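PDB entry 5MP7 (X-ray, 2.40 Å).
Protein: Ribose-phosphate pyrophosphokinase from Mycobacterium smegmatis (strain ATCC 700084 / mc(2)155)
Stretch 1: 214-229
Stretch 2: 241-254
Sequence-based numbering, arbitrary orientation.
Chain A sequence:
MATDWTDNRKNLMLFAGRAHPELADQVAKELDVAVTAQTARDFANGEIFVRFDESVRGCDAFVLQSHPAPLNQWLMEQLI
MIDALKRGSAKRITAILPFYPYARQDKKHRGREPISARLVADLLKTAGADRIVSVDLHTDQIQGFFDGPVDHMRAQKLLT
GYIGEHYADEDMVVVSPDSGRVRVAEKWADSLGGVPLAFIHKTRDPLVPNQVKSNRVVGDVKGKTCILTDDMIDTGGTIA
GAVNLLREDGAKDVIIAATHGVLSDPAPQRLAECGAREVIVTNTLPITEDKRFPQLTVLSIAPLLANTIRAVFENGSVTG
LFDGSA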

# COMPACT_ATOMS: atom_id res chain seq x y z
N SER A 214 -36.55 -24.48 -54.73
CA SER A 214 -36.09 -25.60 -55.55
C SER A 214 -35.05 -25.23 -56.67
O SER A 214 -34.89 -24.08 -57.05
N ASN A 215 -34.37 -26.24 -57.17
CA ASN A 215 -33.40 -26.08 -58.23
C ASN A 215 -33.70 -27.11 -59.33
O ASN A 215 -33.96 -28.27 -59.03
N ARG A 216 -33.64 -26.71 -60.59
CA ARG A 216 -33.89 -27.62 -61.72
C ARG A 216 -32.90 -27.34 -62.84
O ARG A 216 -32.55 -26.21 -63.08
N VAL A 217 -32.50 -28.35 -63.57
CA VAL A 217 -31.69 -28.14 -64.76
C VAL A 217 -32.62 -27.95 -65.95
O VAL A 217 -33.52 -28.73 -66.12
N VAL A 218 -32.38 -26.94 -66.75
CA VAL A 218 -33.19 -26.66 -67.92
C VAL A 218 -32.27 -26.93 -69.09
O VAL A 218 -31.28 -26.23 -69.26
N GLY A 219 -32.63 -27.91 -69.91
CA GLY A 219 -31.77 -28.41 -71.00
C GLY A 219 -31.34 -29.87 -70.76
O GLY A 219 -31.51 -30.38 -69.65
N ASP A 220 -30.80 -30.53 -71.79
CA ASP A 220 -30.39 -31.93 -71.70
C ASP A 220 -28.90 -32.09 -71.48
O ASP A 220 -28.08 -31.69 -72.32
N VAL A 221 -28.55 -32.69 -70.34
CA VAL A 221 -27.16 -32.95 -70.01
C VAL A 221 -26.84 -34.43 -69.87
O VAL A 221 -25.68 -34.79 -69.71
N LYS A 222 -27.84 -35.28 -69.99
CA LYS A 222 -27.70 -36.72 -69.85
C LYS A 222 -26.61 -37.31 -70.76
O LYS A 222 -26.69 -37.16 -71.98
N GLY A 223 -25.61 -37.95 -70.15
CA GLY A 223 -24.49 -38.53 -70.88
C GLY A 223 -23.48 -37.55 -71.46
O GLY A 223 -22.61 -37.94 -72.24
N LYS A 224 -23.56 -36.28 -71.09
CA LYS A 224 -22.70 -35.26 -71.71
C LYS A 224 -21.63 -34.79 -70.75
O LYS A 224 -21.80 -34.90 -69.53
N THR A 225 -20.56 -34.25 -71.31
CA THR A 225 -19.50 -33.60 -70.53
C THR A 225 -19.87 -32.15 -70.33
O THR A 225 -19.85 -31.37 -71.27
N CYS A 226 -20.22 -31.79 -69.10
CA CYS A 226 -20.67 -30.44 -68.77
C CYS A 226 -19.53 -29.48 -68.46
O CYS A 226 -18.73 -29.77 -67.61
N ILE A 227 -19.51 -28.32 -69.12
CA ILE A 227 -18.62 -27.23 -68.81
C ILE A 227 -19.42 -26.21 -67.99
O ILE A 227 -20.20 -25.44 -68.55
N LEU A 228 -19.23 -26.22 -66.68
CA LEU A 228 -19.89 -25.30 -65.77
C LEU A 228 -19.07 -24.03 -65.71
O LEU A 228 -17.93 -24.03 -65.25
N THR A 229 -19.63 -22.92 -66.18
CA THR A 229 -18.85 -21.70 -66.32
C THR A 229 -19.39 -20.59 -65.40
O THR A 229 -20.57 -20.34 -65.34
N GLY A 241 -23.38 -27.11 -55.58
CA GLY A 241 -24.78 -27.46 -55.76
C GLY A 241 -25.09 -27.82 -57.20
O GLY A 241 -25.80 -28.79 -57.47
N ALA A 242 -24.54 -27.06 -58.13
CA ALA A 242 -24.76 -27.30 -59.53
C ALA A 242 -24.14 -28.62 -60.00
O ALA A 242 -24.70 -29.31 -60.83
N VAL A 243 -22.98 -28.97 -59.46
CA VAL A 243 -22.31 -30.20 -59.84
C VAL A 243 -23.16 -31.39 -59.45
O VAL A 243 -23.35 -32.29 -60.25
N ASN A 244 -23.67 -31.35 -58.22
CA ASN A 244 -24.49 -32.42 -57.69
C ASN A 244 -25.79 -32.59 -58.49
O ASN A 244 -26.24 -33.69 -58.76
N LEU A 245 -26.39 -31.47 -58.88
CA LEU A 245 -27.60 -31.46 -59.72
C LEU A 245 -27.35 -32.06 -61.09
O LEU A 245 -28.22 -32.74 -61.62
N LEU A 246 -26.21 -31.73 -61.69
CA LEU A 246 -25.88 -32.23 -63.03
C LEU A 246 -25.60 -33.73 -62.97
O LEU A 246 -25.97 -34.46 -63.89
N ARG A 247 -25.02 -34.17 -61.86
CA ARG A 247 -24.75 -35.56 -61.58
C ARG A 247 -26.02 -36.35 -61.50
O ARG A 247 -26.16 -37.37 -62.15
N GLU A 248 -26.96 -35.83 -60.72
CA GLU A 248 -28.29 -36.40 -60.62
C GLU A 248 -29.05 -36.46 -61.94
O GLU A 248 -29.92 -37.27 -62.09
N ASP A 249 -28.73 -35.58 -62.87
CA ASP A 249 -29.40 -35.58 -64.16
C ASP A 249 -28.65 -36.38 -65.22
O ASP A 249 -28.98 -36.32 -66.41
N GLY A 250 -27.65 -37.15 -64.79
CA GLY A 250 -27.01 -38.14 -65.65
C GLY A 250 -25.88 -37.62 -66.50
O GLY A 250 -25.62 -38.17 -67.57
N ALA A 251 -25.19 -36.60 -66.01
CA ALA A 251 -24.02 -36.09 -66.72
C ALA A 251 -22.88 -37.08 -66.61
O ALA A 251 -22.66 -37.65 -65.55
N LYS A 252 -22.15 -37.28 -67.69
CA LYS A 252 -20.98 -38.13 -67.65
C LYS A 252 -19.87 -37.52 -66.80
O LYS A 252 -19.25 -38.19 -66.01
N ASP A 253 -19.63 -36.24 -67.02
CA ASP A 253 -18.48 -35.50 -66.50
C ASP A 253 -18.89 -34.07 -66.22
O ASP A 253 -19.78 -33.54 -66.91
N VAL A 254 -18.24 -33.42 -65.25
CA VAL A 254 -18.37 -31.98 -65.05
C VAL A 254 -17.01 -31.28 -64.94
O VAL A 254 -16.21 -31.65 -64.12

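What forms the apolar centre of the contact? L246 does much of the work: its CA-to-CB bond points sideways, yet its m,t side chain brings both methyls to stretch 1. Its CD1 lies 4.1 Å from L228 CD2 and 4.1 Å from C226 CB, while its CD2 sits 3.9 Å from V221 CG1 (V221 is m). L228, chi1 t with chi2 off-well at 33°, points toward the helix and lodges its CD2 among A242 CB at 3.9 Å, V243 CG2 at 3.8 Å and V254 CG1 at 4.0 Å.

How does the sheet add to this core? T225 and C226 pair in parallel with D253 and V254, so C226 and V254 share one face. C226, in the m rotamer, places its SG 3.8 Å from A251 CB, and its CB is 4.2 Å from CG2 of V254 (t). On the other face T225 CG2 meets D253 CB at 3.8 Å. The backbone fixes this register through C226 N, which donates to D253 O at 2.8 Å.

What covers the end of the core nearer the first strand? V217, a t rotamer pointing toward the helix, sets its CG2 4.1 Å from L245 CD2 and 4.3 Å from L246 CD2. L245 is off-well at chi1 -125°, and its CD2 also reaches N215 CB at 3.6 Å.

Where does the contact become polar? D249 (chi1 m) points toward stretch 1, resting its CB 3.9 Å from V221 CG2 and its OD2 3.4 Å from V217 CG2. Water 1 links the stretches here, accepting from V217 N at 3.0 Å and donating to D249 OD2 at 3.0 Å. At the turn, G223 N donates to G250 O at 2.6 Å, almost straight at 178°. K252 starts toward stretch 1, but its end leads away.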

# COMPACT_ATOMS: atom_id res chain seq x y z
CB SER A 214 -37.32 -26.32 -56.13
OG SER A 214 -37.76 -25.76 -57.36
CB ASN A 215 -32.00 -26.41 -57.72
CG ASN A 215 -31.43 -25.41 -56.72
OD1 ASN A 215 -31.16 -24.29 -57.07
ND2 ASN A 215 -31.13 -25.85 -55.50
CB ARG A 216 -35.33 -27.44 -62.26
CG ARG A 216 -36.42 -27.85 -61.28
CD ARG A 216 -37.83 -27.43 -61.70
NE ARG A 216 -38.30 -26.17 -61.08
CZ ARG A 216 -39.49 -25.60 -61.33
NH1 ARG A 216 -40.34 -26.13 -62.21
NH2 ARG A 216 -39.83 -24.46 -60.71
CB VAL A 217 -30.80 -29.35 -65.03
CG1 VAL A 217 -29.96 -29.13 -66.28
CG2 VAL A 217 -29.92 -29.61 -63.82
CB VAL A 218 -33.69 -25.19 -67.92
CG1 VAL A 218 -34.47 -24.88 -69.20
CG2 VAL A 218 -34.57 -24.93 -66.69
CB ASP A 220 -30.80 -32.73 -72.95
CG ASP A 220 -30.55 -34.25 -72.78
OD1 ASP A 220 -31.15 -34.86 -71.86
OD2 ASP A 220 -29.76 -34.86 -73.53
CB VAL A 221 -26.75 -32.23 -68.72
CG1 VAL A 221 -27.05 -30.75 -68.82
CG2 VAL A 221 -27.43 -32.83 -67.50
CB LYS A 222 -29.04 -37.34 -70.24
CG LYS A 222 -29.09 -38.84 -70.47
CD LYS A 222 -29.67 -39.04 -71.88
CE LYS A 222 -30.21 -40.40 -72.15
NZ LYS A 222 -29.12 -41.27 -72.62
CB LYS A 224 -23.53 -34.06 -72.15
CG LYS A 224 -24.70 -34.38 -73.07
CD LYS A 224 -24.38 -34.04 -74.48
CE LYS A 224 -25.54 -34.16 -75.41
NZ LYS A 224 -25.29 -33.36 -76.64
CB THR A 225 -18.16 -33.70 -71.28
OG1 THR A 225 -17.84 -35.09 -71.44
CG2 THR A 225 -17.03 -33.04 -70.50
CB CYS A 226 -21.57 -30.47 -67.56
SG CYS A 226 -23.07 -31.39 -67.93
CB ILE A 227 -18.11 -26.53 -70.08
CG1 ILE A 227 -17.70 -27.52 -71.18
CG2 ILE A 227 -16.95 -25.61 -69.75
CD1 ILE A 227 -16.59 -28.48 -70.83
CB LEU A 228 -19.93 -25.89 -64.39
CG LEU A 228 -20.93 -25.54 -63.33
CD1 LEU A 228 -22.28 -25.20 -63.90
CD2 LEU A 228 -21.01 -26.71 -62.37
CB THR A 229 -18.75 -21.26 -67.81
OG1 THR A 229 -17.87 -20.15 -67.91
CG2 THR A 229 -20.08 -20.89 -68.37
CB ALA A 242 -24.27 -26.13 -60.37
CB VAL A 243 -20.94 -30.33 -59.16
CG1 VAL A 243 -20.36 -31.74 -59.32
CG2 VAL A 243 -19.98 -29.32 -59.77
CB ASN A 244 -24.79 -32.13 -56.22
CG ASN A 244 -25.96 -32.96 -55.70
OD1 ASN A 244 -25.86 -34.17 -55.67
ND2 ASN A 244 -27.08 -32.31 -55.34
CB LEU A 245 -28.13 -30.03 -59.90
CG LEU A 245 -29.57 -29.79 -59.49
CD1 LEU A 245 -29.79 -30.00 -58.00
CD2 LEU A 245 -29.89 -28.36 -59.88
CB LEU A 246 -24.69 -31.50 -63.62
CG LEU A 246 -24.92 -30.04 -63.96
CD1 LEU A 246 -23.60 -29.34 -64.20
CD2 LEU A 246 -25.84 -29.89 -65.16
CB ARG A 247 -24.04 -35.68 -60.22
CG ARG A 247 -23.41 -37.02 -59.88
CD ARG A 247 -22.70 -36.98 -58.49
NE ARG A 247 -23.57 -36.70 -57.32
CZ ARG A 247 -24.81 -37.18 -57.06
NH1 ARG A 247 -25.42 -38.07 -57.85
NH2 ARG A 247 -25.45 -36.79 -55.95
CB GLU A 248 -29.12 -35.62 -59.62
CG GLU A 248 -28.81 -36.17 -58.26
CD GLU A 248 -29.05 -35.26 -57.07
OE1 GLU A 248 -29.86 -34.31 -57.17
OE2 GLU A 248 -28.43 -35.52 -56.02
CB ASP A 249 -29.67 -34.16 -64.62
CG ASP A 249 -30.89 -33.56 -63.95
OD1 ASP A 249 -31.99 -33.90 -64.43
OD2 ASP A 249 -30.78 -32.80 -62.96
CB ALA A 251 -23.60 -34.75 -66.14
CB LYS A 252 -20.45 -38.34 -69.05
CG LYS A 252 -19.40 -39.43 -69.14
CD LYS A 252 -18.64 -39.37 -70.49
CE LYS A 252 -17.18 -38.94 -70.30
NZ LYS A 252 -16.22 -39.86 -70.97
CB ASP A 253 -17.39 -35.47 -67.59
CG ASP A 253 -16.15 -36.27 -67.25
OD1 ASP A 253 -15.96 -36.66 -66.08
OD2 ASP A 253 -15.32 -36.50 -68.17
CB VAL A 254 -19.18 -31.62 -63.80
CG1 VAL A 254 -19.33 -30.10 -63.71
CG2 VAL A 254 -20.56 -32.24 -63.86
O HOH W 1 -33.12 -31.06 -62.50